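Local coordinates for protein putative arylalkylamine N-Acetyltransferase 7 (Aedes aegypti, PDB 4FD7) that probably works as an N-acetyltransferase of the GNAT family, transferring an acetyl group from acetyl-CoA to an amine, perhaps an arylalkylamine, at residues A80-D84 with R85-V89; Q123-Y126 with D127-Y131; R162-A165 with T166-R170. All coordinates share one frame; numbering follows the deposited sequence.

Contact 1. Residues A80-D84 with R85-V89; sequences AMLPD and RMSLV
Arg-85 N donates to Leu-82 O at 3.0 Å, a bond between residues three apart that closes the 3-10 turn 82-84 on the end of helix 68-81. Pro-83, which has no N-H, gives no bond back to the helix and suits the place where its regular bonding stops. With phi 60° and psi 46°, Arg-85 lies in the left-handed helical region, where the chain leaves the turn for the strand.

Two waters complete the polar bridge. Water 1 donates to Met-81 O and accepts from Met-86 N and from Ser-87 OG, the last at 2.8 Å; water 2 links Leu-82 O to Ser-87 N, 2.9 Å from each. A chi1 of -62° sets Ser-87 OG beside the backbone N, where it donates to water 1; Leu-104 N bonds it as well, so a small hydroxyl that can both give and accept fits this buried place.

Carbon packing across the turn is slight; Leu-82 CD2 brushes the hydroxyl, 4.0 Å from Ser-87 OG.

Around the turn, Arg-85 forms a salt bridge with Glu-38. Leu-82 packs on helix 41-55 and strand 98-108, Met-86 against helix 172-179, and Leu-88 opens strand 88-92 of the antiparallel sheet.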
ATOM      1  N   ALA A  80      -3.324 -12.926  -4.970  1.00 12.78           N
ATOM      2  CA  ALA A  80      -4.770 -12.838  -5.211  1.00 16.39           C
ATOM      3  C   ALA A  80      -5.187 -11.453  -5.687  1.00 15.30           C
ATOM      4  O   ALA A  80      -6.160 -11.318  -6.446  1.00 17.10           O
ATOM      5  CB  ALA A  80      -5.570 -13.228  -3.977  1.00 13.93           C
ATOM      6  N   MET A  81      -4.471 -10.423  -5.244  1.00 14.75           N
ATOM      7  CA  MET A  81      -4.834  -9.043  -5.612  1.00 13.89           C
ATOM      8  C   MET A  81      -4.404  -8.598  -7.017  1.00 15.46           C
ATOM      9  O   MET A  81      -5.116  -7.838  -7.670  1.00 16.54           O
ATOM     10  CB  MET A  81      -4.258  -8.052  -4.599  1.00 15.86           C
ATOM     11  CG  MET A  81      -4.828  -8.191  -3.184  1.00 13.90           C
ATOM     12  SD  MET A  81      -3.877  -7.199  -2.022  1.00 15.64           S
ATOM     13  CE  MET A  81      -4.236  -5.553  -2.617  1.00 13.75           C
ATOM     14  N   LEU A  82      -3.228  -9.035  -7.457  1.00 16.01           N
ATOM     15  CA  LEU A  82      -2.648  -8.550  -8.720  1.00 15.78           C
ATOM     16  C   LEU A  82      -3.549  -8.606  -9.962  1.00 15.67           C
ATOM     17  O   LEU A  82      -3.530  -7.666 -10.758  1.00 15.36           O
ATOM     18  CB  LEU A  82      -1.315  -9.252  -9.013  1.00 16.21           C
ATOM     19  CG  LEU A  82      -0.189  -8.927  -8.033  1.00 16.69           C
ATOM     20  CD1 LEU A  82       0.877 -10.002  -8.085  1.00 20.43           C
ATOM     21  CD2 LEU A  82       0.408  -7.578  -8.361  1.00 18.41           C
ATOM     22  N   PRO A  83      -4.330  -9.694 -10.137  1.00 16.65           N
ATOM     23  CA  PRO A  83      -5.174  -9.770 -11.342  1.00 16.49           C
ATOM     24  C   PRO A  83      -6.258  -8.712 -11.424  1.00 18.61           C
ATOM     25  O   PRO A  83      -6.929  -8.668 -12.465  1.00 16.69           O
ATOM     26  CB  PRO A  83      -5.854 -11.141 -11.209  1.00 18.22           C
ATOM     27  CG  PRO A  83      -4.942 -11.936 -10.353  1.00 19.84           C
ATOM     28  CD  PRO A  83      -4.377 -10.958  -9.373  1.00 16.94           C
ATOM     29  N   ASP A  84      -6.464  -7.910 -10.373  1.00 16.57           N
ATOM     30  CA  ASP A  84      -7.451  -6.843 -10.450  1.00 16.37           C
ATOM     31  C   ASP A  84      -6.917  -5.725 -11.342  1.00 15.62           C
ATOM     32  O   ASP A  84      -7.669  -4.843 -11.729  1.00 14.16           O
ATOM     33  CB  ASP A  84      -7.805  -6.297  -9.067  1.00 16.63           C
ATOM     34  CG  ASP A  84      -8.491  -7.341  -8.177  1.00 18.77           C
ATOM     35  OD1 ASP A  84      -8.938  -8.379  -8.711  1.00 18.62           O
ATOM     36  OD2 ASP A  84      -8.602  -7.110  -6.953  1.00 19.23           O
ATOM     37  N   ARG A  85      -5.618  -5.775 -11.657  1.00 14.58           N
ATOM     38  CA  ARG A  85      -5.000  -4.792 -12.557  1.00 14.77           C
ATOM     39  C   ARG A  85      -5.138  -3.372 -12.012  1.00 14.37           C
ATOM     40  O   ARG A  85      -5.506  -2.419 -12.715  1.00 13.25           O
ATOM     41  CB  ARG A  85      -5.557  -4.914 -13.978  1.00 14.42           C
ATOM     42  CG  ARG A  85      -5.087  -6.175 -14.702  1.00 15.59           C
ATOM     43  CD  ARG A  85      -5.302  -6.068 -16.217  1.00 17.36           C
ATOM     44  NE  ARG A  85      -4.848  -7.266 -16.911  1.00 19.63           N
ATOM     45  CZ  ARG A  85      -4.882  -7.424 -18.230  1.00 20.55           C
ATOM     46  NH1 ARG A  85      -5.336  -6.443 -19.010  1.00 19.60           N
ATOM     47  NH2 ARG A  85      -4.458  -8.560 -18.768  1.00 20.69           N
ATOM     48  N   MET A  86      -4.847  -3.231 -10.730  1.00 14.52           N
ATOM     49  CA  MET A  86      -4.915  -1.917 -10.125  1.00 13.92           C
ATOM     50  C   MET A  86      -3.593  -1.547  -9.478  1.00 11.89           C
ATOM     51  O   MET A  86      -3.436  -0.421  -9.014  1.00 14.63           O
ATOM     52  CB  MET A  86      -6.064  -1.836  -9.101  1.00 11.87           C
ATOM     53  CG  MET A  86      -7.472  -1.922  -9.732  1.00 13.49           C
ATOM     54  SD  MET A  86      -7.906  -0.496 -10.768  1.00 13.28           S
ATOM     55  CE  MET A  86      -8.050   0.788  -9.531  1.00 15.22           C
ATOM     56  N   SER A  87      -2.635  -2.468  -9.459  1.00 11.30           N
ATOM     57  CA  SER A  87      -1.390  -2.197  -8.742  1.00 12.85           C
ATOM     58  C   SER A  87      -0.439  -1.277  -9.505  1.00 13.31           C
ATOM     59  O   SER A  87      -0.381  -1.303 -10.734  1.00 13.48           O
ATOM     60  CB  SER A  87      -0.696  -3.487  -8.298  1.00 14.03           C
ATOM     61  OG  SER A  87      -1.535  -4.194  -7.394  1.00 15.68           O
ATOM     62  N   LEU A  88       0.305  -0.466  -8.755  1.00 12.07           N
ATOM     63  CA  LEU A  88       1.112   0.586  -9.368  1.00 12.51           C
ATOM     64  C   LEU A  88       2.618   0.373  -9.205  1.00 13.97           C
ATOM     65  O   LEU A  88       3.065  -0.125  -8.180  1.00 12.34           O
ATOM     66  CB  LEU A  88       0.692   1.936  -8.799  1.00 12.69           C
ATOM     67  CG  LEU A  88      -0.735   2.364  -9.166  1.00 13.25           C
ATOM     68  CD1 LEU A  88      -1.111   3.653  -8.456  1.00 11.95           C
ATOM     69  CD2 LEU A  88      -0.833   2.535 -10.679  1.00 13.18           C
ATOM     70  N   VAL A  89       3.401   0.754 -10.220  1.00 12.52           N
ATOM     71  CA  VAL A  89       4.845   0.528 -10.176  1.00 14.35           C
ATOM     72  C   VAL A  89       5.579   1.783 -10.636  1.00 15.56           C
ATOM     73  O   VAL A  89       5.081   2.514 -11.500  1.00 13.07           O
ATOM     74  CB  VAL A  89       5.264  -0.694 -11.043  1.00 13.26           C
ATOM     75  CG1 VAL A  89       4.945  -0.486 -12.543  1.00 13.73           C
ATOM     76  CG2 VAL A  89       6.753  -1.001 -10.880  1.00 15.37           C
TER
HETATM   77  O   HOH W   1      -4.061  -5.093  -8.254  1.00 12.89           O
HETATM   78  O   HOH W   2      -2.169  -5.150 -10.584  1.00 12.98           O

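Contact 2. Residues Q123-Y126 with D127-Y131; sequences QAIY and DTIEY
Gln-123 and Asp-127 meet one turn apart on the alpha-helix 120-136, whose i to i+4 bonding pattern runs unbroken through both segments. Gln-123 NE2 donates to Asp-127 OD1 at 3.2 Å. The acceptor lies in the amide plane, while the N-H comes to the syn side of OD1 from 31° outside the carboxylate plane, and the two flat groups are turned 41° against each other. The bend at chi2 (79°) turns the amide of Gln-123 along the helix toward Asp-127. Asp-127 OD1 also sits at the edge of the Tyr-126 ring, 3.3 Å from Tyr-126 CD1 and close to the ring plane, where the weakly positive C-H edge suits a carboxylate oxygen.

On another face, Ile-125 and Ile-129 lie side by side, CG2 to CD1 at 3.8 Å, the two pointing the same way, an apolar pair whose first member also packs on Met-58 of helix 57-62.

Thr-128 grips the backbone of its own helix: OG1 donates to Ala-124 O at 2.6 Å, while Thr-128 N reaches Ala-124 O at 2.9 Å from the opposite face of the carbonyl.

Outside the helix, Gln-123 is fixed by Phe-117 N at OE1 and by Ala-115 O at NE2. The Tyr-126 ring meets that of Phe-117, and Thr-128 touches Met-58 and Leu-213. Asp-127 OD2 forms a salt bridge with Arg-219 NH1, and Thr-128 OG1 bonds Tyr-222 OH.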
ATOM      1  N   GLN A 123      -1.894 -13.261  10.530  1.00 11.52           N
ATOM      2  CA  GLN A 123      -3.292 -13.147  10.909  1.00 12.99           C
ATOM      3  C   GLN A 123      -3.460 -11.939  11.816  1.00 13.41           C
ATOM      4  O   GLN A 123      -4.433 -11.186  11.686  1.00 11.87           O
ATOM      5  CB  GLN A 123      -3.802 -14.404  11.600  1.00 14.16           C
ATOM      6  CG  GLN A 123      -5.302 -14.352  11.839  1.00 16.58           C
ATOM      7  CD  GLN A 123      -6.093 -14.670  10.582  1.00 16.36           C
ATOM      8  OE1 GLN A 123      -5.913 -15.727   9.982  1.00 15.89           O
ATOM      9  NE2 GLN A 123      -6.974 -13.754  10.178  1.00 16.83           N
ATOM     10  N   ALA A 124      -2.496 -11.748  12.718  1.00 12.42           N
ATOM     11  CA  ALA A 124      -2.505 -10.586  13.595  1.00 12.93           C
ATOM     12  C   ALA A 124      -2.338  -9.294  12.812  1.00 13.64           C
ATOM     13  O   ALA A 124      -3.029  -8.306  13.080  1.00 12.92           O
ATOM     14  CB  ALA A 124      -1.422 -10.706  14.657  1.00 12.97           C
ATOM     15  N   ILE A 125      -1.427  -9.271  11.848  1.00 12.17           N
ATOM     16  CA  ILE A 125      -1.259  -8.030  11.083  1.00 13.07           C
ATOM     17  C   ILE A 125      -2.537  -7.669  10.314  1.00 13.35           C
ATOM     18  O   ILE A 125      -3.071  -6.548  10.404  1.00 13.05           O
ATOM     19  CB  ILE A 125      -0.069  -8.124  10.134  1.00 13.08           C
ATOM     20  CG1 ILE A 125       1.222  -8.212  10.949  1.00 14.72           C
ATOM     21  CG2 ILE A 125      -0.049  -6.925   9.158  1.00 15.12           C
ATOM     22  CD1 ILE A 125       2.437  -8.628  10.147  1.00 13.60           C
ATOM     23  N   TYR A 126      -3.028  -8.644   9.564  1.00 12.04           N
ATOM     24  CA  TYR A 126      -4.279  -8.524   8.835  1.00 13.32           C
ATOM     25  C   TYR A 126      -5.444  -8.042   9.708  1.00 14.93           C
ATOM     26  O   TYR A 126      -6.144  -7.089   9.358  1.00 13.69           O
ATOM     27  CB  TYR A 126      -4.619  -9.880   8.221  1.00 13.22           C
ATOM     28  CG  TYR A 126      -5.863  -9.868   7.383  1.00 15.71           C
ATOM     29  CD1 TYR A 126      -7.074 -10.305   7.903  1.00 16.08           C
ATOM     30  CD2 TYR A 126      -5.832  -9.429   6.070  1.00 17.15           C
ATOM     31  CE1 TYR A 126      -8.225 -10.296   7.144  1.00 17.41           C
ATOM     32  CE2 TYR A 126      -6.994  -9.407   5.295  1.00 19.07           C
ATOM     33  CZ  TYR A 126      -8.186  -9.846   5.845  1.00 20.02           C
ATOM     34  OH  TYR A 126      -9.351  -9.849   5.096  1.00 21.84           O
ATOM     35  N   ASP A 127      -5.670  -8.726  10.825  1.00 13.29           N
ATOM     36  CA  ASP A 127      -6.753  -8.370  11.734  1.00 15.00           C
ATOM     37  C   ASP A 127      -6.535  -6.996  12.376  1.00 13.99           C
ATOM     38  O   ASP A 127      -7.491  -6.304  12.700  1.00 15.38           O
ATOM     39  CB  ASP A 127      -6.898  -9.422  12.834  1.00 16.45           C
ATOM     40  CG  ASP A 127      -7.355 -10.757  12.303  1.00 18.14           C
ATOM     41  OD1 ASP A 127      -7.783 -10.807  11.128  1.00 17.23           O
ATOM     42  OD2 ASP A 127      -7.297 -11.753  13.071  1.00 17.73           O
ATOM     43  N   THR A 128      -5.283  -6.603  12.571  1.00 13.99           N
ATOM     44  CA  THR A 128      -5.010  -5.264  13.109  1.00 13.61           C
ATOM     45  C   THR A 128      -5.443  -4.181  12.126  1.00 14.88           C
ATOM     46  O   THR A 128      -6.175  -3.239  12.477  1.00 13.51           O
ATOM     47  CB  THR A 128      -3.516  -5.071  13.390  1.00 15.69           C
ATOM     48  OG1 THR A 128      -3.108  -6.008  14.387  1.00 16.58           O
ATOM     49  CG2 THR A 128      -3.248  -3.655  13.889  1.00 15.82           C
ATOM     50  N   ILE A 129      -4.974  -4.312  10.887  1.00 14.46           N
ATOM     51  CA  ILE A 129      -5.371  -3.370   9.847  1.00 13.22           C
ATOM     52  C   ILE A 129      -6.886  -3.386   9.710  1.00 14.51           C
ATOM     53  O   ILE A 129      -7.518  -2.344   9.585  1.00 14.43           O
ATOM     54  CB  ILE A 129      -4.732  -3.721   8.489  1.00 15.12           C
ATOM     55  CG1 ILE A 129      -3.218  -3.525   8.548  1.00 16.64           C
ATOM     56  CG2 ILE A 129      -5.331  -2.869   7.381  1.00 14.32           C
ATOM     57  CD1 ILE A 129      -2.459  -4.476   7.635  1.00 21.23           C
ATOM     58  N   GLU A 130      -7.481  -4.568   9.727  1.00 14.16           N
ATOM     59  CA  GLU A 130      -8.929  -4.649   9.543  1.00 17.75           C
ATOM     60  C   GLU A 130      -9.701  -3.953  10.666  1.00 15.30           C
ATOM     61  O   GLU A 130     -10.721  -3.317  10.403  1.00 14.11           O
ATOM     62  CB  GLU A 130      -9.395  -6.101   9.361  1.00 17.27           C
ATOM     63  CG  GLU A 130     -10.862  -6.215   8.975  1.00 23.12           C
ATOM     64  CD  GLU A 130     -11.278  -5.204   7.912  1.00 24.67           C
ATOM     65  OE1 GLU A 130     -10.666  -5.172   6.822  1.00 28.59           O
ATOM     66  OE2 GLU A 130     -12.245  -4.440   8.160  1.00 30.45           O
ATOM     67  N   TYR A 131      -9.221  -4.091  11.907  1.00 14.84           N
ATOM     68  CA  TYR A 131      -9.807  -3.370  13.032  1.00 15.06           C
ATOM     69  C   TYR A 131      -9.723  -1.851  12.780  1.00 15.80           C
ATOM     70  O   TYR A 131     -10.711  -1.100  12.935  1.00 14.76           O
ATOM     71  CB  TYR A 131      -9.104  -3.733  14.353  1.00 15.41           C
ATOM     72  CG  TYR A 131      -9.561  -2.866  15.504  1.00 15.56           C
ATOM     73  CD1 TYR A 131     -10.732  -3.160  16.190  1.00 16.54           C
ATOM     74  CD2 TYR A 131      -8.841  -1.732  15.881  1.00 15.94           C
ATOM     75  CE1 TYR A 131     -11.169  -2.349  17.240  1.00 18.77           C
ATOM     76  CE2 TYR A 131      -9.265  -0.922  16.910  1.00 17.70           C
ATOM     77  CZ  TYR A 131     -10.431  -1.232  17.587  1.00 19.96           C
ATOM     78  OH  TYR A 131     -10.845  -0.421  18.624  1.00 21.01           O
TER

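Contact 3. Residues R162-A165 with T166-R170; sequences RGIA and TEILR
Gly-163 O takes the amide of Glu-167 at 3.1 Å, in the carbonyl plane, and so begins the i to i+4 bonding of helix 164-170, continued by Ile-168 N to Ile-164 O at 2.9 Å and Leu-169 N to Ala-165 O at 3.0 Å. Gly-163 holds the N-cap position with a positive phi of 82°, a conformation that suits a residue with no CB to press on the preceding carbonyl.

On the buried side, Ile-164 and Ile-168 cross at an angle, CG2 of the first meeting CD1 of the second at 3.6 Å. Both branched chains serve as packing surface: Ile-164 rests on Val-155 and Phe-18, Ile-168 on Leu-153.

Gly-163 and Ala-165 fill the G and G/A positions of the GNAT signature Q/R-x-x-G-x-G/A, and Arg-162 is a variable position before them. In relatives, backbone amides of this loop and helix start bind the pyrophosphate of coenzyme A, and the geometry here is consistent with that role.

Farther along, Glu-167 bends at chi2 (-50°), which folds its carboxylate back toward the helix start. Water 3 donates to Glu-167 OE2 at 2.7 Å and, more loosely, to Gly-163 O. Arg-170 grips the same carboxylate side-on as a salt bridge: Arg-170 NE meets Glu-167 OE1 at 2.8 Å and Arg-170 NH2 meets Glu-167 OE2 at 3.1 Å. Both come on the syn side but from about 27° outside the carboxylate plane, although the carboxylate lies at the guanidinium edge and in its plane. His-16 NE2 is a further partner of Glu-167 OE1.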
ATOM      1  N   ARG A 162      13.880  10.417  -1.901  1.00 22.27           N
ATOM      2  CA  ARG A 162      13.675  11.100  -3.172  1.00 23.98           C
ATOM      3  C   ARG A 162      12.215  11.471  -3.404  1.00 24.47           C
ATOM      4  O   ARG A 162      11.866  12.040  -4.443  1.00 24.98           O
ATOM      5  CB  ARG A 162      14.201  10.226  -4.316  1.00 19.79           C
ATOM      6  CG  ARG A 162      15.723  10.264  -4.426  1.00 22.90           C
ATOM      7  CD  ARG A 162      16.266   9.132  -5.256  1.00 23.96           C
ATOM      8  NE  ARG A 162      17.722   9.186  -5.416  1.00 24.16           N
ATOM      9  CZ  ARG A 162      18.596   8.628  -4.580  1.00 25.48           C
ATOM     10  NH1 ARG A 162      19.897   8.726  -4.810  1.00 27.65           N
ATOM     11  NH2 ARG A 162      18.178   7.979  -3.504  1.00 23.06           N
ATOM     12  N   GLY A 163      11.363  11.148  -2.436  1.00 23.54           N
ATOM     13  CA  GLY A 163       9.951  11.472  -2.559  1.00 21.98           C
ATOM     14  C   GLY A 163       9.179  10.475  -3.390  1.00 21.40           C
ATOM     15  O   GLY A 163       8.026  10.744  -3.753  1.00 20.55           O
ATOM     16  N   ILE A 164       9.792   9.323  -3.673  1.00 20.35           N
ATOM     17  CA  ILE A 164       9.176   8.318  -4.548  1.00 21.45           C
ATOM     18  C   ILE A 164       7.857   7.761  -3.980  1.00 18.14           C
ATOM     19  O   ILE A 164       6.883   7.591  -4.727  1.00 18.44           O
ATOM     20  CB  ILE A 164      10.191   7.207  -4.966  1.00 21.37           C
ATOM     21  CG1 ILE A 164      11.028   7.684  -6.161  1.00 23.80           C
ATOM     22  CG2 ILE A 164       9.477   5.898  -5.317  1.00 22.17           C
ATOM     23  CD1 ILE A 164      12.498   7.331  -6.084  1.00 24.57           C
ATOM     24  N   ALA A 165       7.804   7.538  -2.667  1.00 16.51           N
ATOM     25  CA  ALA A 165       6.579   7.023  -2.043  1.00 18.34           C
ATOM     26  C   ALA A 165       5.417   8.002  -2.229  1.00 16.61           C
ATOM     27  O   ALA A 165       4.291   7.619  -2.604  1.00 17.30           O
ATOM     28  CB  ALA A 165       6.803   6.738  -0.562  1.00 19.73           C
ATOM     29  N   THR A 166       5.700   9.272  -1.953  1.00 17.08           N
ATOM     30  CA  THR A 166       4.734  10.330  -2.167  1.00 18.43           C
ATOM     31  C   THR A 166       4.191  10.283  -3.594  1.00 16.72           C
ATOM     32  O   THR A 166       2.982  10.254  -3.800  1.00 15.82           O
ATOM     33  CB  THR A 166       5.366  11.703  -1.931  1.00 18.88           C
ATOM     34  OG1 THR A 166       5.828  11.790  -0.576  1.00 18.35           O
ATOM     35  CG2 THR A 166       4.363  12.818  -2.213  1.00 19.17           C
ATOM     36  N   GLU A 167       5.079  10.296  -4.580  1.00 16.18           N
ATOM     37  CA  GLU A 167       4.611  10.315  -5.969  1.00 16.71           C
ATOM     38  C   GLU A 167       3.838   9.061  -6.403  1.00 15.59           C
ATOM     39  O   GLU A 167       2.901   9.150  -7.228  1.00 14.55           O
ATOM     40  CB  GLU A 167       5.765  10.638  -6.933  1.00 16.58           C
ATOM     41  CG  GLU A 167       6.487  11.960  -6.645  1.00 18.72           C
ATOM     42  CD  GLU A 167       5.552  13.162  -6.472  1.00 18.68           C
ATOM     43  OE1 GLU A 167       4.571  13.311  -7.227  1.00 19.18           O
ATOM     44  OE2 GLU A 167       5.802  13.986  -5.570  1.00 20.50           O
ATOM     45  N   ILE A 168       4.196   7.906  -5.837  1.00 13.82           N
ATOM     46  CA  ILE A 168       3.471   6.674  -6.139  1.00 13.76           C
ATOM     47  C   ILE A 168       2.042   6.799  -5.589  1.00 14.24           C
ATOM     48  O   ILE A 168       1.077   6.403  -6.252  1.00 14.66           O
ATOM     49  CB  ILE A 168       4.175   5.420  -5.555  1.00 14.16           C
ATOM     50  CG1 ILE A 168       5.387   5.070  -6.406  1.00 14.25           C
ATOM     51  CG2 ILE A 168       3.237   4.240  -5.490  1.00 15.24           C
ATOM     52  CD1 ILE A 168       6.330   4.105  -5.743  1.00 14.62           C
ATOM     53  N   LEU A 169       1.905   7.357  -4.386  1.00 13.26           N
ATOM     54  CA  LEU A 169       0.565   7.629  -3.866  1.00 13.95           C
ATOM     55  C   LEU A 169      -0.169   8.675  -4.691  1.00 13.79           C
ATOM     56  O   LEU A 169      -1.389   8.626  -4.817  1.00 13.48           O
ATOM     57  CB  LEU A 169       0.620   8.130  -2.434  1.00 12.94           C
ATOM     58  CG  LEU A 169       1.105   7.130  -1.390  1.00 14.18           C
ATOM     59  CD1 LEU A 169       1.280   7.827  -0.077  1.00 14.98           C
ATOM     60  CD2 LEU A 169       0.103   5.978  -1.262  1.00 13.79           C
ATOM     61  N   ARG A 170       0.557   9.664  -5.203  1.00 13.28           N
ATOM     62  CA  ARG A 170      -0.107  10.737  -5.916  1.00 14.75           C
ATOM     63  C   ARG A 170      -0.731  10.184  -7.184  1.00 13.78           C
ATOM     64  O   ARG A 170      -1.787  10.656  -7.630  1.00 14.88           O
ATOM     65  CB  ARG A 170       0.850  11.910  -6.229  1.00 14.91           C
ATOM     66  CG  ARG A 170       0.084  13.192  -6.546  1.00 16.31           C
ATOM     67  CD  ARG A 170       0.996  14.263  -7.151  1.00 20.05           C
ATOM     68  NE  ARG A 170       2.154  14.499  -6.296  1.00 20.26           N
ATOM     69  CZ  ARG A 170       2.146  15.308  -5.238  1.00 21.81           C
ATOM     70  NH1 ARG A 170       1.038  15.962  -4.906  1.00 18.34           N
ATOM     71  NH2 ARG A 170       3.246  15.465  -4.513  1.00 22.48           N
TER
HETATM   72  O   HOH W   3       7.817  14.035  -3.795  1.00 24.46           O

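Contacts 1, 2 and 3 follow one another along the chain, all within the GNAT acetyltransferase fold. Contact 1 leads from helix 68-81 into strand 88-92, the middle strand of the five-stranded antiparallel sheet; contact 2 lies on helix 120-136, in the connection between strands 98-108 and 146-155; contact 3 begins the helix that follows strand 146-155. That probable cofactor-binding helix lies against the sheet, Ile-164 and Ile-168 packing on strands 146-155 and 98-108. Contacts 1 and 3, centres about 18 Å apart, touch there, Leu-88 CD1 standing 4.1 Å from Ile-168 O. Contact 2 stands apart, its centre about 21 Å from contact 1's and about 25 Å from contact 3's, beyond the chain's centre from the latter.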